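Side-chain contacts in LP04448p (Drosophila melanogaster, PDB 4QMH), which probably binds tubulin through an array of TOG domains, the fourth of which is seen here, and drives microtubule polymerization as an XMAP215-family member: residues K173-I176 and H177-P181; E200-L203 and G204-H208. One frame throughout, in Å; residues are numbered along the deposited sequence.

Contact 1. Residues K173-I176 and H177-P181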
loop_
_atom_site.group_PDB
_atom_site.type_symbol
_atom_site.label_atom_id
_atom_site.label_comp_id
_atom_site.label_asym_id
_atom_site.label_seq_id
_atom_site.Cartn_x
_atom_site.Cartn_y
_atom_site.Cartn_z
ATOM N N LYS A 173 -14.416 -7.971 -2.293
ATOM C CA LYS A 173 -15.313 -7.736 -1.164
ATOM C C LYS A 173 -14.783 -8.383 0.094
ATOM O O LYS A 173 -14.912 -7.834 1.189
ATOM C CB LYS A 173 -16.715 -8.282 -1.453
ATOM C CG LYS A 173 -17.462 -7.501 -2.504
ATOM C CD LYS A 173 -18.861 -8.066 -2.736
ATOM C CE LYS A 173 -19.665 -8.127 -1.444
ATOM N NZ LYS A 173 -21.032 -8.655 -1.695
ATOM N N GLU A 174 -14.199 -9.571 -0.054
ATOM C CA GLU A 174 -13.711 -10.298 1.101
ATOM C C GLU A 174 -12.572 -9.535 1.765
ATOM O O GLU A 174 -12.454 -9.534 2.992
ATOM C CB GLU A 174 -13.231 -11.693 0.695
ATOM C CG GLU A 174 -12.716 -12.527 1.861
ATOM C CD GLU A 174 -13.713 -12.671 3.002
ATOM O OE1 GLU A 174 -14.941 -12.569 2.782
ATOM O OE2 GLU A 174 -13.261 -12.894 4.144
ATOM N N ASP A 175 -11.710 -8.917 0.960
ATOM C CA ASP A 175 -10.622 -8.140 1.539
ATOM C C ASP A 175 -11.152 -6.909 2.273
ATOM O O ASP A 175 -10.641 -6.560 3.345
ATOM C CB ASP A 175 -9.590 -7.738 0.487
ATOM C CG ASP A 175 -8.231 -7.459 1.100
ATOM O OD1 ASP A 175 -7.614 -8.426 1.596
ATOM O OD2 ASP A 175 -7.784 -6.294 1.078
ATOM N N ILE A 176 -12.161 -6.244 1.709
ATOM C CA ILE A 176 -12.818 -5.153 2.450
ATOM C C ILE A 176 -13.423 -5.663 3.771
ATOM O O ILE A 176 -13.289 -5.027 4.818
ATOM C CB ILE A 176 -13.873 -4.425 1.592
ATOM C CG1 ILE A 176 -13.245 -3.873 0.308
ATOM C CG2 ILE A 176 -14.544 -3.308 2.391
ATOM C CD1 ILE A 176 -12.068 -2.953 0.542
ATOM N N HIS A 177 -14.074 -6.826 3.742
ATOM C CA HIS A 177 -14.571 -7.422 4.981
ATOM C C HIS A 177 -13.481 -7.522 6.057
ATOM O O HIS A 177 -13.746 -7.321 7.238
ATOM C CB HIS A 177 -15.156 -8.816 4.737
ATOM C CG HIS A 177 -16.612 -8.821 4.384
ATOM N ND1 HIS A 177 -17.608 -8.684 5.328
ATOM C CD2 HIS A 177 -17.238 -8.978 3.194
ATOM C CE1 HIS A 177 -18.785 -8.745 4.731
ATOM N NE2 HIS A 177 -18.590 -8.921 3.436
ATOM N N SER A 178 -12.255 -7.846 5.650
ATOM C CA SER A 178 -11.170 -8.012 6.607
ATOM C C SER A 178 -10.814 -6.703 7.319
ATOM O O SER A 178 -10.196 -6.728 8.381
ATOM C CB SER A 178 -9.928 -8.614 5.938
ATOM O OG SER A 178 -9.274 -7.661 5.114
ATOM N N MET A 179 -11.221 -5.578 6.738
ATOM C CA MET A 179 -10.936 -4.266 7.323
ATOM C C MET A 179 -11.977 -3.882 8.362
ATOM O O MET A 179 -11.756 -2.996 9.183
ATOM C CB MET A 179 -10.900 -3.197 6.241
ATOM C CG MET A 179 -9.904 -3.491 5.134
ATOM S SD MET A 179 -10.060 -2.266 3.832
ATOM C CE MET A 179 -9.019 -3.075 2.615
ATOM N N VAL A 180 -13.127 -4.538 8.319
ATOM C CA VAL A 180 -14.256 -4.090 9.135
ATOM C C VAL A 180 -14.005 -4.106 10.662
ATOM O O VAL A 180 -14.365 -3.160 11.364
ATOM C CB VAL A 180 -15.553 -4.836 8.764
ATOM C CG1 VAL A 180 -16.647 -4.544 9.788
ATOM C CG2 VAL A 180 -16.018 -4.442 7.364
ATOM N N PRO A 181 -13.373 -5.165 11.189
ATOM C CA PRO A 181 -13.090 -5.109 12.631
ATOM C C PRO A 181 -12.210 -3.925 13.001
ATOM O O PRO A 181 -12.358 -3.348 14.086
ATOM C CB PRO A 181 -12.349 -6.425 12.892
ATOM C CG PRO A 181 -12.838 -7.346 11.822
ATOM C CD PRO A 181 -13.030 -6.473 10.607
HETATM O O HOH W 1 -20.540 -9.323 1.606
HETATM O O HOH W 2 -7.223 -6.034 3.943
#

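Contact 2. Residues E200-L203 and G204-H208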
loop_
_atom_site.group_PDB
_atom_site.type_symbol
_atom_site.label_atom_id
_atom_site.label_comp_id
_atom_site.label_asym_id
_atom_site.label_seq_id
_atom_site.Cartn_x
_atom_site.Cartn_y
_atom_site.Cartn_z
ATOM N N GLU A 200 -14.393 8.890 8.261
ATOM C CA GLU A 200 -14.493 9.323 6.871
ATOM C C GLU A 200 -14.456 8.148 5.903
ATOM O O GLU A 200 -14.923 8.257 4.779
ATOM C CB GLU A 200 -13.393 10.330 6.538
ATOM C CG GLU A 200 -13.553 11.635 7.298
ATOM C CD GLU A 200 -12.556 12.686 6.875
ATOM O OE1 GLU A 200 -11.794 12.437 5.914
ATOM O OE2 GLU A 200 -12.549 13.766 7.503
ATOM N N ALA A 201 -13.906 7.024 6.352
ATOM C CA ALA A 201 -13.760 5.840 5.512
ATOM C C ALA A 201 -15.011 4.959 5.553
ATOM O O ALA A 201 -15.145 4.029 4.768
ATOM C CB ALA A 201 -12.535 5.038 5.948
ATOM N N VAL A 202 -15.927 5.243 6.474
ATOM C CA VAL A 202 -17.126 4.414 6.596
ATOM C C VAL A 202 -17.896 4.341 5.278
ATOM O O VAL A 202 -18.269 3.249 4.829
ATOM C CB VAL A 202 -18.057 4.917 7.716
ATOM C CG1 VAL A 202 -19.390 4.159 7.687
ATOM C CG2 VAL A 202 -17.389 4.730 9.079
ATOM N N LEU A 203 -18.105 5.493 4.641
ATOM C CA LEU A 203 -18.873 5.527 3.399
ATOM C C LEU A 203 -18.197 4.707 2.308
ATOM O O LEU A 203 -18.846 3.924 1.612
ATOM C CB LEU A 203 -19.097 6.967 2.924
ATOM C CG LEU A 203 -19.843 7.091 1.595
ATOM C CD1 LEU A 203 -21.240 6.485 1.710
ATOM C CD2 LEU A 203 -19.912 8.556 1.165
ATOM N N GLY A 204 -16.892 4.889 2.153
ATOM C CA GLY A 204 -16.140 4.122 1.177
ATOM C C GLY A 204 -16.258 2.620 1.355
ATOM O O GLY A 204 -16.428 1.898 0.383
ATOM N N ILE A 205 -16.118 2.140 2.591
ATOM C CA ILE A 205 -16.302 0.723 2.891
ATOM C C ILE A 205 -17.718 0.288 2.531
ATOM O O ILE A 205 -17.924 -0.739 1.881
ATOM C CB ILE A 205 -16.041 0.424 4.395
ATOM C CG1 ILE A 205 -14.607 0.825 4.787
ATOM C CG2 ILE A 205 -16.344 -1.040 4.725
ATOM C CD1 ILE A 205 -13.543 -0.150 4.358
ATOM N N MET A 206 -18.704 1.078 2.937
ATOM C CA MET A 206 -20.095 0.713 2.674
ATOM C C MET A 206 -20.445 0.691 1.188
ATOM O O MET A 206 -21.314 -0.069 0.772
ATOM C CB MET A 206 -21.036 1.660 3.409
ATOM C CG MET A 206 -22.463 1.140 3.485
ATOM S SD MET A 206 -23.527 2.252 4.400
ATOM C CE MET A 206 -22.944 1.950 6.065
ATOM N N ILE A 207 -19.792 1.534 0.394
ATOM C CA ILE A 207 -20.032 1.535 -1.046
ATOM C C ILE A 207 -19.744 0.150 -1.631
ATOM O O ILE A 207 -20.408 -0.285 -2.579
ATOM C CB ILE A 207 -19.202 2.624 -1.756
ATOM C CG1 ILE A 207 -19.876 3.981 -1.575
ATOM C CG2 ILE A 207 -19.001 2.292 -3.235
ATOM C CD1 ILE A 207 -19.006 5.148 -1.985
ATOM N N HIS A 208 -18.790 -0.558 -1.038
ATOM C CA HIS A 208 -18.429 -1.894 -1.507
ATOM C C HIS A 208 -19.142 -3.049 -0.802
ATOM O O HIS A 208 -19.404 -4.079 -1.418
ATOM C CB HIS A 208 -16.906 -2.074 -1.459
ATOM C CG HIS A 208 -16.186 -1.187 -2.420
ATOM N ND1 HIS A 208 -15.890 -1.577 -3.708
ATOM C CD2 HIS A 208 -15.760 0.094 -2.307
ATOM C CE1 HIS A 208 -15.293 -0.583 -4.340
ATOM N NE2 HIS A 208 -15.194 0.440 -3.509
HETATM O O HOH W 3 -15.022 7.134 2.252
#

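Contact 1. Residues K173-I176 and H177-P181
Ile176 and Met179 meet one turn apart in a local side-chain contact at the start of helix 173-186 of the all-helical TOG domain. CD1 of Ile176 lies 3.7 Å from CE of Met179, and the two chains cross at a slant. CG of Met179 is anti to the carbonyl carbon (chi1 -56°) and the chain beyond is extended, which brings CE within 3.8 Å of Asp175 OD2 as well. Phe135 packs on both Ile176 and Met179. With an alanine in place of Met179, CD1 of Ile176 and the ring of Phe135 would probably lose that neighbour, leaving a gap.

The polar half of the contact lies around Asp175 and Ser178. Ser178 OG donates back to Asp175 O in a very short bond of 2.5 Å. Its position between the backbone N and the carbonyl carbon (chi1 74°) turns it to that oxygen. Water 2 gives one hydrogen to Asp175 OD2 and the other to Ser178 OG, each at 2.9 Å. The other carboxylate oxygen, OD1, is bonded to Glu138 N.

At the more exposed end, water 1 sits at the ring edge of His177, 2.7 Å from NE2. Its link to Lys173 NZ is weak.

Asp175 is buried, yet each of its carboxylate oxygens meets a donor, which would be expected to favour the charged form.

Contact 2. Residues E200-L203 and G204-H208
Ile205 packs against the backbone of Ala201 one turn back, inside helix 192-209 of this TOG domain, a fold built from HEAT-type helical repeats. This is the tight part of the contact. CG1 of Ile205 stands 3.2 Å from Ala201 O, because it lies beside its own backbone N and anti to the carbonyl carbon (chi1 -59°). The same oxygen accepts from Ile205 N at 3.0 Å, and the bond is almost straight at 173°. CB of Ile205 comes within 3.7 Å of Ala201 O, so two carbons and one N-H meet this oxygen. Neighbouring helices close over the two residues. Trp156 and Ala160 touch Ala201, while Leu183 and Met214 touch Ile205.

The side chains of Leu203 and Ile207 are packed more loosely and are partly exposed. CG of Leu203 and CD1 of Ile207 are 4.2 Å apart, and the two chains pass each other at an angle. Their backbones are joined by a bond from Ile207 N to Leu203 O. Val202 and Met206 are also only lightly in touch, but both are buried. Met206 bends at chi3 and packs on Phe211, Met214 and Leu240.

The backbone itself opens at Gly204. Its N is 4.7 Å from Glu200 O, too far for the usual helical bond. Water 3 spans the break: it accepts from Gly204 N at 2.9 Å and donates to Glu200 O at 2.8 Å.

Contacts 1 and 2 lie on consecutive helices, 173-186 and 192-209, which run roughly antiparallel and pack side by side. Their centres are about 11 Å apart. Ile205 of contact 2 joins them: its CG2 is 3.7 Å from Ile176 CG2, and its CD1 is 4.1 Å from Met179 SD. The two apolar residues that pair in contact 1 thus both rest on the residue at the tight side of contact 2. Nearer the end of helix 192-209, Lys173 CE comes within 4.1 Å of His208 O. No active site or ligand enters either contact; what they share is the apolar seam between the two helices.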